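Local coordinates for protein inositol 2-dehydrogenase/D-chiro-inositol 3-dehydrogenase (Lactobacillus casei, PDB 4MIY) that oxidises myo-inositol and D-chiro-inositol to their keto-inositols, using bound NAD as the hydride acceptor, at residues His17-Ala28 with Tyr282-Ile290. Sequence-based numbering, arbitrary orientation.
With NAD (nicotinamide-adenine-dinucleotide), chain E; SO4 (sulfate ion), chain I.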
loop_
_atom_site.group_PDB
_atom_site.type_symbol
_atom_site.label_atom_id
_atom_site.label_comp_id
_atom_site.label_asym_id
_atom_site.label_seq_id
_atom_site.Cartn_x
_atom_site.Cartn_y
_atom_site.Cartn_z
ATOM N N HIS A 17 -27.416 -5.601 -20.640
ATOM C CA HIS A 17 -27.172 -6.952 -21.148
ATOM C C HIS A 17 -27.258 -7.018 -22.675
ATOM O O HIS A 17 -26.506 -7.687 -23.296
ATOM C CB HIS A 17 -28.109 -7.952 -20.527
ATOM C CG HIS A 17 -27.712 -8.389 -19.163
ATOM N ND1 HIS A 17 -26.408 -8.591 -18.810
ATOM C CD2 HIS A 17 -28.446 -8.692 -18.081
ATOM C CE1 HIS A 17 -26.354 -8.973 -17.558
ATOM N NE2 HIS A 17 -27.578 -9.060 -17.095
ATOM N N ILE A 18 -28.205 -6.301 -23.252
ATOM C CA ILE A 18 -28.263 -6.189 -24.699
ATOM C C ILE A 18 -27.015 -5.582 -25.277
ATOM O O ILE A 18 -26.500 -6.039 -26.247
ATOM C CB ILE A 18 -29.501 -5.382 -25.164
ATOM C CG1 ILE A 18 -30.759 -6.156 -24.839
ATOM C CG2 ILE A 18 -29.388 -4.978 -26.624
ATOM C CD1 ILE A 18 -32.020 -5.389 -25.119
ATOM N N ASP A 19 -26.552 -4.517 -24.655
ATOM C CA ASP A 19 -25.308 -3.908 -25.041
ATOM C C ASP A 19 -24.139 -4.914 -24.976
ATOM O O ASP A 19 -23.318 -4.969 -25.842
ATOM C CB ASP A 19 -25.028 -2.705 -24.137
ATOM C CG ASP A 19 -23.814 -1.965 -24.542
ATOM O OD1 ASP A 19 -23.766 -1.552 -25.678
ATOM O OD2 ASP A 19 -22.906 -1.826 -23.732
ATOM N N ARG A 20 -24.117 -5.687 -23.911
ATOM C CA ARG A 20 -23.125 -6.729 -23.746
ATOM C C ARG A 20 -23.166 -7.725 -24.890
ATOM O O ARG A 20 -22.173 -8.001 -25.491
ATOM C CB ARG A 20 -23.282 -7.437 -22.386
ATOM C CG ARG A 20 -22.510 -6.748 -21.266
ATOM C CD ARG A 20 -22.555 -7.418 -19.933
ATOM N NE ARG A 20 -23.743 -7.113 -19.180
ATOM C CZ ARG A 20 -23.901 -6.057 -18.401
ATOM N NH1 ARG A 20 -22.954 -5.173 -18.240
ATOM N NH2 ARG A 20 -25.014 -5.913 -17.761
ATOM N N LEU A 21 -24.352 -8.204 -25.197
ATOM C CA LEU A 21 -24.525 -9.220 -26.209
ATOM C C LEU A 21 -24.286 -8.691 -27.603
ATOM O O LEU A 21 -23.889 -9.406 -28.456
ATOM C CB LEU A 21 -25.893 -9.850 -26.114
ATOM C CG LEU A 21 -26.142 -10.558 -24.800
ATOM C CD1 LEU A 21 -27.552 -10.781 -24.651
ATOM C CD2 LEU A 21 -25.429 -11.861 -24.705
ATOM N N THR A 22 -24.490 -7.404 -27.783
ATOM C CA THR A 22 -24.430 -6.796 -29.107
ATOM C C THR A 22 -23.102 -6.178 -29.429
ATOM O O THR A 22 -22.614 -6.243 -30.534
ATOM C CB THR A 22 -25.512 -5.703 -29.196
ATOM O OG1 THR A 22 -26.769 -6.307 -28.917
ATOM C CG2 THR A 22 -25.553 -5.078 -30.538
ATOM N N ASN A 23 -22.540 -5.530 -28.441
ATOM C CA ASN A 23 -21.421 -4.710 -28.682
ATOM C C ASN A 23 -20.153 -5.238 -28.049
ATOM O O ASN A 23 -19.100 -5.112 -28.602
ATOM C CB ASN A 23 -21.741 -3.303 -28.217
ATOM C CG ASN A 23 -22.791 -2.639 -29.081
ATOM O OD1 ASN A 23 -22.773 -2.788 -30.267
ATOM N ND2 ASN A 23 -23.698 -1.941 -28.473
ATOM N N VAL A 24 -20.263 -5.827 -26.887
ATOM C CA VAL A 24 -19.082 -6.117 -26.083
ATOM C C VAL A 24 -18.544 -7.540 -26.255
ATOM O O VAL A 24 -17.380 -7.732 -26.450
ATOM C CB VAL A 24 -19.374 -5.845 -24.609
ATOM C CG1 VAL A 24 -18.163 -6.121 -23.734
ATOM C CG2 VAL A 24 -19.857 -4.412 -24.401
ATOM N N LEU A 25 -19.433 -8.511 -26.204
ATOM C CA LEU A 25 -19.065 -9.899 -26.123
ATOM C C LEU A 25 -19.211 -10.612 -27.458
ATOM O O LEU A 25 -19.797 -10.094 -28.350
ATOM C CB LEU A 25 -19.962 -10.571 -25.106
ATOM C CG LEU A 25 -20.008 -9.984 -23.694
ATOM C CD1 LEU A 25 -20.980 -10.706 -22.879
ATOM C CD2 LEU A 25 -18.642 -10.024 -23.049
ATOM N N THR A 26 -18.694 -11.818 -27.541
ATOM C CA THR A 26 -18.695 -12.551 -28.785
ATOM C C THR A 26 -19.630 -13.749 -28.769
ATOM O O THR A 26 -19.773 -14.397 -27.797
ATOM C CB THR A 26 -17.240 -12.968 -29.213
ATOM O OG1 THR A 26 -17.289 -13.682 -30.452
ATOM C CG2 THR A 26 -16.553 -13.809 -28.179
ATOM N N GLY A 27 -20.273 -13.989 -29.891
ATOM C CA GLY A 27 -20.985 -15.226 -30.110
ATOM C C GLY A 27 -22.477 -15.210 -29.933
ATOM O O GLY A 27 -23.074 -16.238 -29.955
ATOM N N ALA A 28 -23.070 -14.039 -29.779
ATOM C CA ALA A 28 -24.503 -13.981 -29.579
ATOM C C ALA A 28 -25.163 -12.908 -30.420
ATOM O O ALA A 28 -24.519 -12.026 -30.917
ATOM C CB ALA A 28 -24.786 -13.743 -28.156
ATOM N N TYR A 282 -19.636 -8.678 -14.981
ATOM C CA TYR A 282 -20.778 -8.852 -15.851
ATOM C C TYR A 282 -20.397 -9.393 -17.209
ATOM O O TYR A 282 -21.027 -10.270 -17.715
ATOM C CB TYR A 282 -21.597 -7.561 -16.030
ATOM C CG TYR A 282 -22.252 -7.004 -14.791
ATOM C CD1 TYR A 282 -23.122 -7.731 -14.047
ATOM C CD2 TYR A 282 -22.054 -5.702 -14.436
ATOM C CE1 TYR A 282 -23.720 -7.201 -12.936
ATOM C CE2 TYR A 282 -22.625 -5.165 -13.345
ATOM C CZ TYR A 282 -23.471 -5.900 -12.586
ATOM O OH TYR A 282 -24.042 -5.310 -11.491
ATOM N N ASN A 283 -19.347 -8.867 -17.786
ATOM C CA ASN A 283 -18.875 -9.349 -19.046
ATOM C C ASN A 283 -18.482 -10.814 -18.959
ATOM O O ASN A 283 -18.903 -11.583 -19.754
ATOM C CB ASN A 283 -17.697 -8.530 -19.527
ATOM C CG ASN A 283 -18.103 -7.187 -20.073
ATOM O OD1 ASN A 283 -19.231 -6.936 -20.346
ATOM N ND2 ASN A 283 -17.142 -6.313 -20.194
ATOM N N THR A 284 -17.719 -11.182 -17.949
ATOM C CA THR A 284 -17.267 -12.552 -17.800
ATOM C C THR A 284 -18.398 -13.555 -17.587
ATOM O O THR A 284 -18.412 -14.608 -18.167
ATOM C CB THR A 284 -16.220 -12.658 -16.692
ATOM O OG1 THR A 284 -15.106 -11.843 -17.035
ATOM C CG2 THR A 284 -15.748 -14.067 -16.531
ATOM N N GLU A 285 -19.344 -13.163 -16.775
ATOM C CA GLU A 285 -20.499 -13.957 -16.467
ATOM C C GLU A 285 -21.358 -14.268 -17.681
ATOM O O GLU A 285 -21.690 -15.380 -17.926
ATOM C CB GLU A 285 -21.277 -13.202 -15.418
ATOM C CG GLU A 285 -22.690 -13.473 -15.321
ATOM C CD GLU A 285 -23.444 -12.515 -14.391
ATOM O OE1 GLU A 285 -23.743 -12.953 -13.314
ATOM O OE2 GLU A 285 -23.757 -11.400 -14.769
ATOM N N VAL A 286 -21.662 -13.263 -18.453
ATOM C CA VAL A 286 -22.471 -13.421 -19.622
ATOM C C VAL A 286 -21.729 -14.135 -20.747
ATOM O O VAL A 286 -22.296 -14.936 -21.440
ATOM C CB VAL A 286 -23.024 -12.073 -20.077
ATOM C CG1 VAL A 286 -23.775 -12.225 -21.336
ATOM C CG2 VAL A 286 -23.898 -11.519 -19.033
ATOM N N GLN A 287 -20.439 -13.892 -20.886
ATOM C CA GLN A 287 -19.698 -14.586 -21.896
ATOM C C GLN A 287 -19.646 -16.061 -21.607
ATOM O O GLN A 287 -19.717 -16.856 -22.504
ATOM C CB GLN A 287 -18.290 -14.051 -22.011
ATOM C CG GLN A 287 -17.507 -14.637 -23.166
ATOM C CD GLN A 287 -18.027 -14.208 -24.508
ATOM O OE1 GLN A 287 -17.840 -13.104 -24.930
ATOM N NE2 GLN A 287 -18.663 -15.118 -25.183
ATOM N N GLU A 288 -19.521 -16.430 -20.350
ATOM C CA GLU A 288 -19.502 -17.832 -19.996
ATOM C C GLU A 288 -20.856 -18.517 -20.304
ATOM O O GLU A 288 -20.889 -19.598 -20.829
ATOM C CB GLU A 288 -19.161 -18.023 -18.531
ATOM C CG GLU A 288 -18.968 -19.463 -18.134
ATOM C CD GLU A 288 -18.841 -19.638 -16.657
ATOM O OE1 GLU A 288 -19.847 -19.600 -15.980
ATOM O OE2 GLU A 288 -17.730 -19.786 -16.195
ATOM N N PHE A 289 -21.950 -17.855 -20.000
ATOM C CA PHE A 289 -23.264 -18.388 -20.290
ATOM C C PHE A 289 -23.407 -18.629 -21.798
ATOM O O PHE A 289 -23.778 -19.680 -22.217
ATOM C CB PHE A 289 -24.344 -17.445 -19.754
ATOM C CG PHE A 289 -25.752 -17.877 -20.085
ATOM C CD1 PHE A 289 -26.372 -18.860 -19.378
ATOM C CD2 PHE A 289 -26.422 -17.315 -21.116
ATOM C CE1 PHE A 289 -27.643 -19.264 -19.714
ATOM C CE2 PHE A 289 -27.681 -17.717 -21.423
ATOM C CZ PHE A 289 -28.269 -18.683 -20.733
ATOM N N ILE A 290 -23.089 -17.634 -22.588
ATOM C CA ILE A 290 -23.146 -17.769 -24.019
ATOM C C ILE A 290 -22.263 -18.915 -24.543
ATOM O O ILE A 290 -22.695 -19.678 -25.353
ATOM C CB ILE A 290 -22.761 -16.455 -24.711
ATOM C CG1 ILE A 290 -23.801 -15.357 -24.453
ATOM C CG2 ILE A 290 -22.554 -16.654 -26.208
ATOM C CD1 ILE A 290 -25.209 -15.725 -24.818
HETATM P PA NAD E . -35.846 -1.467 -14.487
HETATM O O1A NAD E . -37.041 -1.121 -13.744
HETATM O O2A NAD E . -35.084 -0.513 -15.147
HETATM O O5B NAD E . -36.195 -2.383 -15.732
HETATM C C5B NAD E . -37.032 -3.465 -15.690
HETATM C C4B NAD E . -37.803 -3.558 -17.014
HETATM O O4B NAD E . -38.662 -4.659 -16.886
HETATM C C3B NAD E . -38.787 -2.424 -17.265
HETATM O O3B NAD E . -38.630 -1.954 -18.540
HETATM C C2B NAD E . -40.151 -3.013 -17.033
HETATM O O2B NAD E . -41.151 -2.408 -17.818
HETATM C C1B NAD E . -39.950 -4.414 -17.470
HETATM N N9A NAD E . -40.877 -5.374 -16.913
HETATM C C8A NAD E . -41.375 -5.428 -15.717
HETATM N N7A NAD E . -42.124 -6.506 -15.528
HETATM C C5A NAD E . -42.103 -7.180 -16.661
HETATM C C6A NAD E . -42.691 -8.391 -17.198
HETATM N N6A NAD E . -43.456 -9.191 -16.497
HETATM N N1A NAD E . -42.360 -8.721 -18.424
HETATM C C2A NAD E . -41.611 -8.004 -19.176
HETATM N N3A NAD E . -41.074 -6.872 -18.773
HETATM C C4A NAD E . -41.281 -6.436 -17.547
HETATM O O3 NAD E . -35.043 -2.379 -13.477
HETATM P PN NAD E . -33.524 -2.959 -13.667
HETATM O O1N NAD E . -32.617 -2.129 -12.886
HETATM O O2N NAD E . -33.168 -2.945 -15.038
HETATM O O5D NAD E . -33.524 -4.300 -12.943
HETATM C C5D NAD E . -34.027 -5.432 -13.610
HETATM C C4D NAD E . -33.591 -6.692 -12.936
HETATM O O4D NAD E . -32.176 -6.722 -12.989
HETATM C C3D NAD E . -34.010 -6.720 -11.505
HETATM O O3D NAD E . -34.301 -8.041 -11.172
HETATM C C2D NAD E . -32.729 -6.239 -10.828
HETATM O O2D NAD E . -32.724 -6.757 -9.554
HETATM C C1D NAD E . -31.672 -6.873 -11.687
HETATM N N1N NAD E . -30.374 -6.214 -11.546
HETATM C C2N NAD E . -29.310 -6.922 -11.176
HETATM C C3N NAD E . -28.065 -6.359 -10.980
HETATM C C7N NAD E . -26.881 -7.205 -10.575
HETATM O O7N NAD E . -26.843 -8.376 -10.785
HETATM N N7N NAD E . -25.915 -6.579 -10.036
HETATM C C4N NAD E . -27.923 -5.008 -11.240
HETATM C C5N NAD E . -29.047 -4.317 -11.634
HETATM C C6N NAD E . -30.257 -4.944 -11.765
HETATM S S SO4 I . -19.004 -12.132 -32.980
HETATM O O1 SO4 I . -19.910 -13.069 -32.464
HETATM O O2 SO4 I . -17.762 -12.191 -32.292
HETATM O O3 SO4 I . -18.744 -12.332 -34.337
HETATM O O4 SO4 I . -19.603 -10.870 -32.945
HETATM O O HOH W 1 -20.089 -5.292 -18.605
#
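The carboxamide of Gln-287 grips the backbone of Thr-26 at two points, closing a two-bond ring on the N and O of one residue: Thr-26 N donates to Gln-287 OE1 (3.0 Å), meeting a lone pair in the carbonyl plane, and Gln-287 NE2 donates to Thr-26 O (2.9 Å) with an almost straight N-H...O angle of 176°. A bend at chi2 (68°) turns the amide onto this backbone, and Gln-287 NE2 is also hydrogen-bonded to Asp-291 OD1, one turn further along its own helix. Leu-25, just past the end of helix 12-24, lays CB against Gln-287 OE1 at 3.3 Å, while its CD1 packs on Val-286 CG1 at 3.5 Å. Leu-21 CD2 touches the same methyl and also Ile-290 CG1, whose neighbour CD1 lies 3.9 Å from Ala-28 CB. Here the first helix of the Rossmann fold, which follows strand 3-8 and a GxGxxG-like turn, crosses helix 279-294 of the C-terminal alpha/beta domain at -70°, with segment axes 10.6 Å apart. Toward the nicotinamide, polar groups join the packing, though Val-286 CG2 still rests on His-17 CE1. The guanidinium of Arg-20, its chain bent at chi3, has Tyr-282 CB over one face, 3.5 Å from NH1, and Arg-20 NE donates in the guanidinium plane to His-17 ND1; the other ring nitrogen, His-17 NE2, is hydrogen-bonded to Glu-96. One water accepts from Arg-20 NH1 and donates to Asn-283 OD1. A leucine in place of Arg-20 would probably leave His-17 ND1 without this donor, break the water link to Asn-283 and strip the flat cover from Tyr-282 CB. Beyond this layer, Tyr-282 carries its hydroxyl to the NAD carboxamide, OH lying 2.7 Å from N7N, which sits near the plane of the phenol ring at its edge.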